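Local coordinates for hypothetical protein VPA1032 (Vibrio parahaemolyticus, PDB 1ZBP) that is of unknown function but belongs to the ImpE family, whose members are associated with bacterial type VI secretion, and may act as an accessory protein there, at residues Q14-L19 and I38-I43; S32-F37 and D51-Q56; L158-T161 and Y165-V168; D225-A230 and L236-K241; L240-W243 and M248-P251. All coordinates share one frame; numbering follows the deposited sequence.

In the fold
Contacts 1 and 2 lie in the helical N-terminal part and share helix 31-44, which packs against helix 13-25 with one side and helix 47-60 with another. Contact 1 is buried and purely apolar; contact 2 is only partly buried and mixes an aromatic ring with amides and a guanidinium group. The other three contacts are beta hairpins of the ImpE region, held first by backbone hydrogen bonds. Contact 3 is the buried one, with aromatic and aliphatic side chains on its faces. Contacts 4 and 5 are more exposed and follow each other directly, sharing Leu240 and Lys241; Trp226 of contact 4 packs on Cys242 of contact 5.

Contact 1: residues Q14-L19 and I38-I43; sequences QQALEL and IELLCI
Leu17 and Leu40 form the tight part of this contact. The CD2 methyl of Leu17 lies 3.6 Å from CB of Leu40 and 3.7 Å from the Leu40 carbonyl O, close against the backbone of the opposite helix. In Leu17, chi1 (-68°) sets CG beside the backbone N, and chi2 (174°) then chooses CD2 as the branch directed at residues 38-43. The leucines pass one another antiparallel, and Leu40 places CD1 4.2 Å from CB of Ala16. Alanine suits that spot because its short side chain leaves room for the leucine branch. The helices are antiparallel, the axes of these two segments 10.1 Å apart at an angle of 152°, and with the helices that follow they make an antiparallel array consistent with a TPR-like alpha-alpha superhelix. Packing slackens toward Leu41, whose CD2 is 4.4 Å from CD2 of Leu17; Leu41 also leans on Ala50 and Gln53 of helix 47-60, and so joins two interfaces. Phe37 packs on Leu17 as well, and Trp4 of helix 4-7 touches Leu40. The solvent side of helix 13-25 is of another character: Gln15 and Glu18 are exposed and make no contact with residues 38-43, while Leu19 turns to Trp4 and Ala7 instead.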
# COMPACT_ATOMS: atom_id res chain seq x y z
N GLN A 14 0.29 -19.83 -0.85
CA GLN A 14 -0.40 -20.66 -1.82
C GLN A 14 -1.07 -21.86 -1.14
O GLN A 14 -2.25 -22.14 -1.37
CB GLN A 14 0.56 -21.14 -2.90
CG GLN A 14 1.22 -20.01 -3.67
CD GLN A 14 0.23 -18.96 -4.14
OE1 GLN A 14 -0.27 -18.16 -3.34
NE2 GLN A 14 -0.08 -18.97 -5.43
N GLN A 15 -0.31 -22.57 -0.30
CA GLN A 15 -0.83 -23.74 0.41
C GLN A 15 -2.02 -23.37 1.29
O GLN A 15 -3.01 -24.10 1.34
CB GLN A 15 0.27 -24.39 1.26
CG GLN A 15 -0.23 -25.42 2.29
CD GLN A 15 0.89 -26.07 3.10
OE1 GLN A 15 1.79 -25.39 3.59
NE2 GLN A 15 0.82 -27.39 3.25
N ALA A 16 -1.91 -22.24 1.99
CA ALA A 16 -2.97 -21.78 2.88
C ALA A 16 -4.28 -21.58 2.12
O ALA A 16 -5.36 -21.81 2.67
CB ALA A 16 -2.55 -20.47 3.55
N LEU A 17 -4.18 -21.17 0.85
CA LEU A 17 -5.36 -20.95 0.02
C LEU A 17 -6.02 -22.29 -0.34
O LEU A 17 -7.24 -22.41 -0.30
CB LEU A 17 -4.97 -20.20 -1.26
CG LEU A 17 -4.53 -18.73 -1.08
CD1 LEU A 17 -4.04 -18.16 -2.41
CD2 LEU A 17 -5.69 -17.92 -0.54
N GLU A 18 -5.20 -23.28 -0.68
CA GLU A 18 -5.69 -24.61 -1.04
C GLU A 18 -6.46 -25.22 0.12
O GLU A 18 -7.53 -25.81 -0.08
CB GLU A 18 -4.53 -25.54 -1.41
CG GLU A 18 -3.50 -24.93 -2.35
CD GLU A 18 -4.12 -24.26 -3.55
OE1 GLU A 18 -4.82 -23.23 -3.36
OE2 GLU A 18 -3.92 -24.75 -4.68
N LEU A 19 -5.91 -25.09 1.32
CA LEU A 19 -6.57 -25.63 2.50
C LEU A 19 -7.91 -24.94 2.78
O LEU A 19 -8.75 -25.47 3.51
CB LEU A 19 -5.65 -25.52 3.73
CG LEU A 19 -4.50 -26.52 3.81
CD1 LEU A 19 -3.59 -26.20 4.99
CD2 LEU A 19 -5.06 -27.93 3.95
N ILE A 38 -11.08 -14.79 1.54
CA ILE A 38 -11.08 -13.50 0.85
C ILE A 38 -9.87 -12.67 1.28
O ILE A 38 -9.22 -12.00 0.46
CB ILE A 38 -12.37 -12.69 1.16
CG1 ILE A 38 -13.59 -13.41 0.58
CG2 ILE A 38 -12.27 -11.28 0.56
CD1 ILE A 38 -14.90 -12.94 1.13
N GLU A 39 -9.56 -12.71 2.58
CA GLU A 39 -8.43 -11.95 3.10
C GLU A 39 -7.14 -12.41 2.46
O GLU A 39 -6.36 -11.60 1.94
CB GLU A 39 -8.35 -12.08 4.63
CG GLU A 39 -9.24 -11.10 5.38
CD GLU A 39 -9.08 -11.18 6.88
OE1 GLU A 39 -9.53 -10.25 7.58
OE2 GLU A 39 -8.51 -12.19 7.38
N LEU A 40 -6.91 -13.72 2.47
CA LEU A 40 -5.69 -14.29 1.89
C LEU A 40 -5.66 -14.14 0.37
O LEU A 40 -4.63 -14.37 -0.27
CB LEU A 40 -5.55 -15.76 2.29
CG LEU A 40 -5.63 -16.03 3.82
CD1 LEU A 40 -5.40 -17.50 4.11
CD2 LEU A 40 -4.59 -15.17 4.54
N LEU A 41 -6.79 -13.76 -0.22
CA LEU A 41 -6.87 -13.55 -1.66
C LEU A 41 -6.36 -12.15 -2.01
O LEU A 41 -5.73 -11.93 -3.05
CB LEU A 41 -8.31 -13.71 -2.15
CG LEU A 41 -8.72 -15.16 -2.44
CD1 LEU A 41 -10.21 -15.23 -2.73
CD2 LEU A 41 -7.92 -15.70 -3.63
N CYS A 42 -6.63 -11.19 -1.12
CA CYS A 42 -6.18 -9.82 -1.33
C CYS A 42 -4.66 -9.75 -1.15
O CYS A 42 -3.98 -9.01 -1.87
CB CYS A 42 -6.89 -8.88 -0.37
SG CYS A 42 -8.65 -8.75 -0.71
N ILE A 43 -4.14 -10.52 -0.20
CA ILE A 43 -2.71 -10.55 0.05
C ILE A 43 -1.99 -11.12 -1.18
O ILE A 43 -0.90 -10.67 -1.54
CB ILE A 43 -2.37 -11.42 1.28
CG1 ILE A 43 -3.02 -10.83 2.53
CG2 ILE A 43 -0.86 -11.48 1.48
CD1 ILE A 43 -2.81 -11.67 3.77

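Contact 2: residues S32-F37 and D51-Q56; sequences SLRSSF and DEQLMQ
The Phe37 ring meets the Gln53 amide at its edge: OE1 of Gln53 lies in the ring plane, 3.5 Å from Phe37 CD2, and the two planes stand 71° apart. Phe37 also packs on Ile21 of helix 13-25, so this one ring joins three helices. Such antiparallel helices, with the axes of these two segments 10.1 Å apart, are consistent with a TPR-like helical array. A chi1 of 173° swings the Phe37 ring to the side of CB remote from the backbone N and carries it across to the second helix, where the aliphatic CG of Gln53 rests 3.7 Å from Phe37 CE2. A glutamine suits this border, its bend at chi2 laying both CG and the amide carbon against the ring edge. Arg34 reaches over with a chain extended from CG to NE, long enough to touch Ser57 and Leu60 of helix 47-60; its stronger polar tie is elsewhere, from NE to the carbonyl of Pro28. The Arg34 guanidinium is nearly parallel to the Gln53 amide, with planes 16° apart, and its NH2 is 3.8 Å from Gln53 OE1, too long to relieve this buried oxygen, which has no hydrogen-bond partner in the model. Gln56 OE1 is likewise distant, 4.1 Å from Arg34 NH2, and its amide stands almost perpendicular to the guanidinium.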
# COMPACT_ATOMS: atom_id res chain seq x y z
N SER A 32 -17.16 -17.72 8.03
CA SER A 32 -15.78 -17.61 8.50
C SER A 32 -14.75 -18.15 7.51
O SER A 32 -13.70 -17.55 7.32
CB SER A 32 -15.60 -18.34 9.84
OG SER A 32 -16.38 -17.74 10.87
N LEU A 33 -15.05 -19.30 6.90
CA LEU A 33 -14.12 -19.88 5.94
C LEU A 33 -14.03 -19.03 4.69
O LEU A 33 -12.94 -18.69 4.25
CB LEU A 33 -14.55 -21.31 5.58
CG LEU A 33 -14.24 -22.41 6.61
CD1 LEU A 33 -14.86 -23.74 6.17
CD2 LEU A 33 -12.73 -22.55 6.75
N ARG A 34 -15.18 -18.67 4.11
CA ARG A 34 -15.19 -17.85 2.91
C ARG A 34 -14.50 -16.51 3.18
O ARG A 34 -13.71 -16.03 2.37
CB ARG A 34 -16.63 -17.63 2.42
CG ARG A 34 -17.25 -18.84 1.73
CD ARG A 34 -18.71 -18.60 1.37
NE ARG A 34 -19.32 -19.73 0.68
CZ ARG A 34 -19.19 -20.00 -0.62
NH1 ARG A 34 -19.79 -21.05 -1.16
NH2 ARG A 34 -18.46 -19.20 -1.39
N SER A 35 -14.80 -15.93 4.34
CA SER A 35 -14.22 -14.65 4.77
C SER A 35 -12.70 -14.74 4.86
O SER A 35 -11.98 -13.88 4.34
CB SER A 35 -14.79 -14.24 6.13
OG SER A 35 -14.22 -13.02 6.59
N SER A 36 -12.20 -15.78 5.53
CA SER A 36 -10.75 -15.97 5.66
C SER A 36 -10.11 -16.20 4.30
O SER A 36 -8.95 -15.86 4.08
CB SER A 36 -10.45 -17.15 6.60
OG SER A 36 -10.94 -16.91 7.91
N PHE A 37 -10.87 -16.79 3.38
CA PHE A 37 -10.36 -17.08 2.04
C PHE A 37 -10.26 -15.78 1.21
O PHE A 37 -9.43 -15.68 0.29
CB PHE A 37 -11.29 -18.10 1.35
CG PHE A 37 -10.98 -18.34 -0.10
CD1 PHE A 37 -9.68 -18.66 -0.50
CD2 PHE A 37 -11.98 -18.24 -1.07
CE1 PHE A 37 -9.39 -18.86 -1.85
CE2 PHE A 37 -11.69 -18.44 -2.41
CZ PHE A 37 -10.39 -18.75 -2.80
N ASP A 51 -12.94 -10.34 -5.41
CA ASP A 51 -14.17 -9.61 -5.64
C ASP A 51 -15.29 -10.61 -5.90
O ASP A 51 -16.39 -10.47 -5.36
CB ASP A 51 -13.98 -8.65 -6.82
CG ASP A 51 -14.97 -7.52 -6.81
OD1 ASP A 51 -15.21 -6.94 -5.73
OD2 ASP A 51 -15.48 -7.19 -7.90
N GLU A 52 -15.00 -11.64 -6.70
CA GLU A 52 -15.98 -12.69 -7.00
C GLU A 52 -16.50 -13.30 -5.70
O GLU A 52 -17.71 -13.50 -5.54
CB GLU A 52 -15.33 -13.78 -7.86
CG GLU A 52 -16.31 -14.77 -8.48
CD GLU A 52 -17.29 -14.09 -9.41
OE1 GLU A 52 -16.83 -13.37 -10.33
OE2 GLU A 52 -18.51 -14.29 -9.24
N GLN A 53 -15.60 -13.60 -4.78
CA GLN A 53 -16.00 -14.19 -3.50
C GLN A 53 -16.77 -13.20 -2.63
O GLN A 53 -17.65 -13.58 -1.86
CB GLN A 53 -14.76 -14.70 -2.75
CG GLN A 53 -14.04 -15.83 -3.46
CD GLN A 53 -14.85 -17.12 -3.51
OE1 GLN A 53 -15.13 -17.73 -2.48
NE2 GLN A 53 -15.23 -17.54 -4.71
N LEU A 54 -16.44 -11.92 -2.75
CA LEU A 54 -17.12 -10.89 -1.97
C LEU A 54 -18.56 -10.71 -2.47
O LEU A 54 -19.45 -10.37 -1.70
CB LEU A 54 -16.35 -9.56 -2.06
CG LEU A 54 -15.05 -9.49 -1.25
CD1 LEU A 54 -14.16 -8.37 -1.74
CD2 LEU A 54 -15.40 -9.32 0.21
N MSE A 55 -18.78 -10.92 -3.77
CA MSE A 55 -20.13 -10.79 -4.30
C MSE A 55 -20.98 -11.96 -3.82
O MSE A 55 -22.16 -11.80 -3.52
CB MSE A 55 -20.10 -10.72 -5.84
CG MSE A 55 -19.44 -9.46 -6.41
SE MSE A 55 -19.77 -9.14 -8.32
CE MSE A 55 -18.20 -9.96 -9.12
N GLN A 56 -20.38 -13.15 -3.73
CA GLN A 56 -21.10 -14.33 -3.29
C GLN A 56 -21.46 -14.30 -1.81
O GLN A 56 -22.59 -14.62 -1.44
CB GLN A 56 -20.29 -15.58 -3.61
CG GLN A 56 -20.20 -15.81 -5.10
CD GLN A 56 -19.76 -17.20 -5.47
OE1 GLN A 56 -18.63 -17.62 -5.17
NE2 GLN A 56 -20.65 -17.95 -6.11

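Contact 3: residues L158-T161 and Y165-V168; sequences LFST and YFLV
A beta hairpin of strands 155-159 and 165-169 holds this contact, close to where the chain turns between them. Leu158 and Phe166 are an antiparallel hydrogen-bonded pair: Phe166 N gives an almost straight bond to Leu158 O (2.8 Å, 176°), and Leu158 N returns one of 3.0 Å to Phe166 O. On the face carrying these two residues, Leu158 extends its CD1 to CG2 of Val168, 4.1 Å away. Leu158 packs on Val192 and Phe194 of strand 189-196, and Val168 on Ile196 of the same strand. The other face carries Phe159 and Tyr165, a non-hydrogen-bonded pair. Here CD1 of Tyr165 lies in the plane of the Phe159 ring, at its edge, 3.7 Å from Phe159 CE1. Both rings touch Arg81 of helix 65-84, and Phe159 makes an edge-to-face pair with Trp189. Serine suits the turn because its short hydroxyl reaches back: chi1 of 66° sets Ser160 OG where it bonds to Asn164 N while lying 3.8 Å from CE1 of Phe166. Tyr165 finds a partner for its hydroxyl in Glu157. The backbone bonds thus fix the register, and the polar tips on this largely apolar hairpin are satisfied locally.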
# COMPACT_ATOMS: atom_id res chain seq x y z
N LEU A 158 -2.63 5.55 -0.08
CA LEU A 158 -3.81 5.40 0.76
C LEU A 158 -4.92 4.82 -0.07
O LEU A 158 -5.02 5.10 -1.25
CB LEU A 158 -4.25 6.76 1.32
CG LEU A 158 -3.34 7.47 2.34
CD1 LEU A 158 -3.76 8.93 2.48
CD2 LEU A 158 -3.40 6.75 3.69
N PHE A 159 -5.73 3.99 0.57
CA PHE A 159 -6.90 3.42 -0.08
C PHE A 159 -8.05 4.08 0.68
O PHE A 159 -8.25 3.81 1.85
CB PHE A 159 -6.94 1.90 0.11
CG PHE A 159 -5.87 1.16 -0.65
CD1 PHE A 159 -5.21 1.75 -1.72
CD2 PHE A 159 -5.57 -0.15 -0.33
CE1 PHE A 159 -4.27 1.05 -2.46
CE2 PHE A 159 -4.62 -0.86 -1.07
CZ PHE A 159 -3.97 -0.26 -2.14
N SER A 160 -8.78 4.98 0.03
CA SER A 160 -9.88 5.68 0.68
C SER A 160 -11.10 4.78 0.84
O SER A 160 -11.24 3.76 0.16
CB SER A 160 -10.29 6.91 -0.12
OG SER A 160 -10.83 6.54 -1.36
N THR A 161 -11.99 5.17 1.75
CA THR A 161 -13.21 4.42 2.03
C THR A 161 -14.04 4.24 0.76
O THR A 161 -14.51 3.15 0.47
CB THR A 161 -14.08 5.13 3.09
OG1 THR A 161 -13.34 5.26 4.32
CG2 THR A 161 -15.35 4.34 3.36
N TYR A 165 -7.73 5.07 -4.89
CA TYR A 165 -6.30 4.95 -4.62
C TYR A 165 -5.68 6.35 -4.63
O TYR A 165 -5.73 7.06 -5.64
CB TYR A 165 -5.65 4.08 -5.70
CG TYR A 165 -4.13 4.12 -5.76
CD1 TYR A 165 -3.35 3.90 -4.61
CD2 TYR A 165 -3.47 4.35 -6.97
CE1 TYR A 165 -1.95 3.92 -4.68
CE2 TYR A 165 -2.08 4.38 -7.04
CZ TYR A 165 -1.32 4.16 -5.90
OH TYR A 165 0.05 4.21 -5.97
N PHE A 166 -5.11 6.76 -3.49
CA PHE A 166 -4.49 8.08 -3.36
C PHE A 166 -2.96 8.04 -3.21
O PHE A 166 -2.41 7.16 -2.55
CB PHE A 166 -5.05 8.83 -2.15
CG PHE A 166 -6.38 9.50 -2.40
CD1 PHE A 166 -7.55 8.75 -2.51
CD2 PHE A 166 -6.45 10.90 -2.50
CE1 PHE A 166 -8.79 9.39 -2.70
CE2 PHE A 166 -7.68 11.54 -2.68
CZ PHE A 166 -8.86 10.79 -2.78
N LEU A 167 -2.30 9.02 -3.82
CA LEU A 167 -0.86 9.20 -3.74
C LEU A 167 -0.71 10.57 -3.10
O LEU A 167 -1.03 11.60 -3.71
CB LEU A 167 -0.22 9.18 -5.12
CG LEU A 167 0.31 7.81 -5.55
CD1 LEU A 167 0.78 7.86 -7.00
CD2 LEU A 167 1.46 7.39 -4.63
N VAL A 168 -0.24 10.58 -1.86
CA VAL A 168 -0.12 11.81 -1.11
C VAL A 168 1.30 12.12 -0.69
O VAL A 168 1.98 11.30 -0.07
CB VAL A 168 -1.02 11.75 0.13
CG1 VAL A 168 -0.85 12.99 0.97
CG2 VAL A 168 -2.48 11.60 -0.32

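Contact 4: residues D225-A230 and L236-K241; sequences DWKQIA and LGLGLK
Lys227 lays its aliphatic chain over Leu238, reaching diagonally, since the bridge partner of Leu238 is Asp225, two residues earlier. From CB, still 4.6 Å from CD1 of Leu238, the chain runs extended; CG and CD each come to 3.7 Å from that methyl, and CE closes in to 3.4 Å before a bend at chi4 (-56°) turns NZ aside. A lysine serves well at the solvent border, since its methylenes can shield a leucine while the amino group stays at the surface. Asp225 runs alongside Leu238, with its CB 4.1 Å from Leu238 CB, and its N donates to Leu238 O at 2.9 Å in the carbonyl plane. The return bond from Leu238 N to Asp225 O is weak. Farther along, Leu236 N bonds to Lys227 O, and CD1 of Ile229 reaches CG of Leu236 at 3.6 Å. On the opposite face Trp226 brings CE3 within 3.3 Å of Leu236 O and 3.9 Å of Gly237 CA, the absent side chain of Gly237 letting the indole lie so near the strand. Gly239, with phi 92°, adopts backbone angles natural to glycine as the chain leaves the strand. Strands 224-228 and 235-239 form a small two-stranded antiparallel sheet, a beta hairpin that on its Leu236 and Leu238 face meets Met111 of helix 98-113 and Gln218 of helix 216-219.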
# COMPACT_ATOMS: atom_id res chain seq x y z
N ASP A 225 13.04 -6.96 -0.21
CA ASP A 225 14.09 -7.18 -1.20
C ASP A 225 14.20 -5.93 -2.07
O ASP A 225 13.29 -5.11 -2.10
CB ASP A 225 13.76 -8.42 -2.07
CG ASP A 225 15.01 -9.08 -2.66
OD1 ASP A 225 15.90 -9.50 -1.88
OD2 ASP A 225 15.11 -9.21 -3.90
N TRP A 226 15.31 -5.77 -2.78
CA TRP A 226 15.49 -4.60 -3.64
C TRP A 226 16.05 -4.98 -5.01
O TRP A 226 17.15 -5.54 -5.10
CB TRP A 226 16.43 -3.59 -2.96
CG TRP A 226 15.92 -3.15 -1.63
CD1 TRP A 226 16.17 -3.72 -0.43
CD2 TRP A 226 14.97 -2.10 -1.39
NE1 TRP A 226 15.43 -3.10 0.55
CE2 TRP A 226 14.69 -2.10 -0.01
CE3 TRP A 226 14.33 -1.16 -2.21
CZ2 TRP A 226 13.79 -1.21 0.57
CZ3 TRP A 226 13.44 -0.27 -1.63
CH2 TRP A 226 13.18 -0.30 -0.25
N LYS A 227 15.30 -4.70 -6.06
CA LYS A 227 15.77 -5.01 -7.40
C LYS A 227 16.13 -3.72 -8.11
O LYS A 227 15.36 -2.76 -8.11
CB LYS A 227 14.69 -5.76 -8.21
CG LYS A 227 14.43 -7.20 -7.79
CD LYS A 227 13.45 -7.89 -8.74
CE LYS A 227 13.13 -9.31 -8.29
NZ LYS A 227 14.36 -10.15 -8.15
N GLN A 228 17.32 -3.69 -8.71
CA GLN A 228 17.77 -2.53 -9.45
C GLN A 228 17.22 -2.63 -10.87
O GLN A 228 17.21 -3.71 -11.46
CB GLN A 228 19.30 -2.47 -9.46
CG GLN A 228 19.86 -1.36 -10.34
CD GLN A 228 21.38 -1.34 -10.33
OE1 GLN A 228 22.03 -2.39 -10.30
NE2 GLN A 228 21.96 -0.14 -10.37
N ILE A 229 16.75 -1.51 -11.41
CA ILE A 229 16.20 -1.47 -12.76
C ILE A 229 17.18 -2.05 -13.78
O ILE A 229 17.16 -3.25 -14.07
CB ILE A 229 15.82 -0.02 -13.16
CG1 ILE A 229 14.88 0.57 -12.12
CG2 ILE A 229 15.14 -0.01 -14.53
CD1 ILE A 229 13.68 -0.30 -11.77
N ALA A 230 18.02 -1.18 -14.33
CA ALA A 230 19.02 -1.61 -15.31
C ALA A 230 20.37 -1.38 -14.69
O ALA A 230 20.85 -2.17 -13.87
CB ALA A 230 18.88 -0.80 -16.59
N LEU A 236 13.58 -0.38 -7.10
CA LEU A 236 12.19 -0.59 -6.72
C LEU A 236 12.17 -1.49 -5.51
O LEU A 236 13.19 -2.04 -5.15
CB LEU A 236 11.40 -1.23 -7.86
CG LEU A 236 11.27 -0.42 -9.14
CD1 LEU A 236 10.28 -1.12 -10.06
CD2 LEU A 236 10.80 1.00 -8.83
N GLY A 237 11.02 -1.66 -4.87
CA GLY A 237 10.99 -2.50 -3.69
C GLY A 237 10.13 -3.73 -3.83
O GLY A 237 9.34 -3.85 -4.77
N LEU A 238 10.29 -4.65 -2.89
CA LEU A 238 9.52 -5.88 -2.88
C LEU A 238 9.32 -6.27 -1.42
O LEU A 238 10.28 -6.39 -0.65
CB LEU A 238 10.28 -7.00 -3.61
CG LEU A 238 10.68 -6.74 -5.07
CD1 LEU A 238 11.55 -7.89 -5.58
CD2 LEU A 238 9.45 -6.60 -5.92
N GLY A 239 8.06 -6.45 -1.04
CA GLY A 239 7.78 -6.81 0.34
C GLY A 239 7.54 -5.60 1.22
O GLY A 239 7.16 -4.55 0.72
N LEU A 240 7.78 -5.76 2.52
CA LEU A 240 7.57 -4.71 3.53
C LEU A 240 8.28 -3.38 3.21
O LEU A 240 9.45 -3.36 2.90
CB LEU A 240 8.05 -5.25 4.89
CG LEU A 240 7.70 -4.40 6.11
CD1 LEU A 240 6.18 -4.43 6.32
CD2 LEU A 240 8.43 -4.94 7.34
N LYS A 241 7.57 -2.26 3.29
CA LYS A 241 8.19 -0.98 3.00
C LYS A 241 9.22 -0.62 4.07
O LYS A 241 9.09 -1.01 5.23
CB LYS A 241 7.11 0.11 2.89
CG LYS A 241 6.10 -0.12 1.74
CD LYS A 241 5.12 1.04 1.56
CE LYS A 241 4.14 0.77 0.41
NZ LYS A 241 3.20 1.92 0.17

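Contact 5: residues L240-W243 and M248-P251; sequences LKCW and MALP
Cys242, Ala249 and Pro251 gather at the apolar centre, on one side of the hairpin: SG of Cys242 lies 4.2 Å from Ala249 CB and 4.3 Å from Pro251 CD. Leu240, its branch turned from the backbone N by a chi1 of -170°, adds CD2 at 4.0 Å from CB of Pro251. The small or compact side chains here are consistent with the close approach of Cys242 and Pro251, a non-hydrogen-bonded pair with 3.9 Å between CA atoms. Proline fits such a position, which asks for no N-H toward the partner strand. Next come the backbone bonds of the Trp243 and Leu250 pair. Trp243 N donates to Leu250 O at 2.6 Å, nearly straight (172°), and Leu250 N returns a bond of 2.7 Å to Trp243 O, in its carbonyl plane. Leu250 O also receives a CA-H contact from Cys242 CA at 3.3 Å. At the polar edge Lys241 turns away to a salt bridge with Glu157, and Trp243 NE1 makes a weak bond to Asp147. Strand 248-251 is the outermost strand at one end of the large antiparallel sheet, and strand 242-245 lies between it and strand 140-147, whose Val145 packs on Trp243.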
# COMPACT_ATOMS: atom_id res chain seq x y z
N LEU A 240 7.78 -5.76 2.52
CA LEU A 240 7.57 -4.71 3.53
C LEU A 240 8.28 -3.38 3.21
O LEU A 240 9.45 -3.36 2.90
CB LEU A 240 8.05 -5.25 4.89
CG LEU A 240 7.70 -4.40 6.11
CD1 LEU A 240 6.18 -4.43 6.32
CD2 LEU A 240 8.43 -4.94 7.34
N LYS A 241 7.57 -2.26 3.29
CA LYS A 241 8.19 -0.98 3.00
C LYS A 241 9.22 -0.62 4.07
O LYS A 241 9.09 -1.01 5.23
CB LYS A 241 7.11 0.11 2.89
CG LYS A 241 6.10 -0.12 1.74
CD LYS A 241 5.12 1.04 1.56
CE LYS A 241 4.14 0.77 0.41
NZ LYS A 241 3.20 1.92 0.17
N CYS A 242 10.25 0.12 3.66
CA CYS A 242 11.33 0.53 4.56
C CYS A 242 11.47 2.00 4.14
O CYS A 242 11.51 2.28 2.96
CB CYS A 242 12.62 -0.30 4.26
SG CYS A 242 13.79 -0.78 5.67
N TRP A 243 11.51 2.91 5.11
CA TRP A 243 11.62 4.35 4.85
C TRP A 243 12.95 4.90 5.35
O TRP A 243 13.53 4.41 6.31
CB TRP A 243 10.49 5.13 5.55
CG TRP A 243 9.13 5.07 4.89
CD1 TRP A 243 8.78 4.32 3.82
CD2 TRP A 243 7.94 5.80 5.28
NE1 TRP A 243 7.45 4.52 3.51
CE2 TRP A 243 6.92 5.42 4.39
CE3 TRP A 243 7.65 6.72 6.30
CZ2 TRP A 243 5.62 5.93 4.47
CZ3 TRP A 243 6.35 7.24 6.39
CH2 TRP A 243 5.36 6.84 5.48
N MSE A 248 18.86 7.00 8.91
CA MSE A 248 18.65 5.57 9.08
C MSE A 248 17.53 5.01 8.19
O MSE A 248 16.80 5.76 7.55
CB MSE A 248 18.32 5.28 10.56
CG MSE A 248 17.12 6.09 11.10
SE MSE A 248 16.42 5.60 12.88
CE MSE A 248 14.86 4.58 12.35
N ALA A 249 17.41 3.69 8.17
CA ALA A 249 16.37 3.00 7.41
C ALA A 249 15.39 2.46 8.46
O ALA A 249 15.81 1.93 9.48
CB ALA A 249 16.97 1.85 6.59
N LEU A 250 14.10 2.61 8.21
CA LEU A 250 13.09 2.15 9.16
C LEU A 250 11.97 1.40 8.46
O LEU A 250 11.38 1.91 7.51
CB LEU A 250 12.48 3.33 9.93
CG LEU A 250 11.32 3.02 10.89
CD1 LEU A 250 11.90 2.42 12.18
CD2 LEU A 250 10.51 4.28 11.21
N PRO A 251 11.69 0.17 8.89
CA PRO A 251 10.60 -0.58 8.25
C PRO A 251 9.28 0.07 8.63
O PRO A 251 9.10 0.51 9.77
CB PRO A 251 10.77 -2.00 8.80
CG PRO A 251 11.51 -1.81 10.08
CD PRO A 251 12.48 -0.70 9.78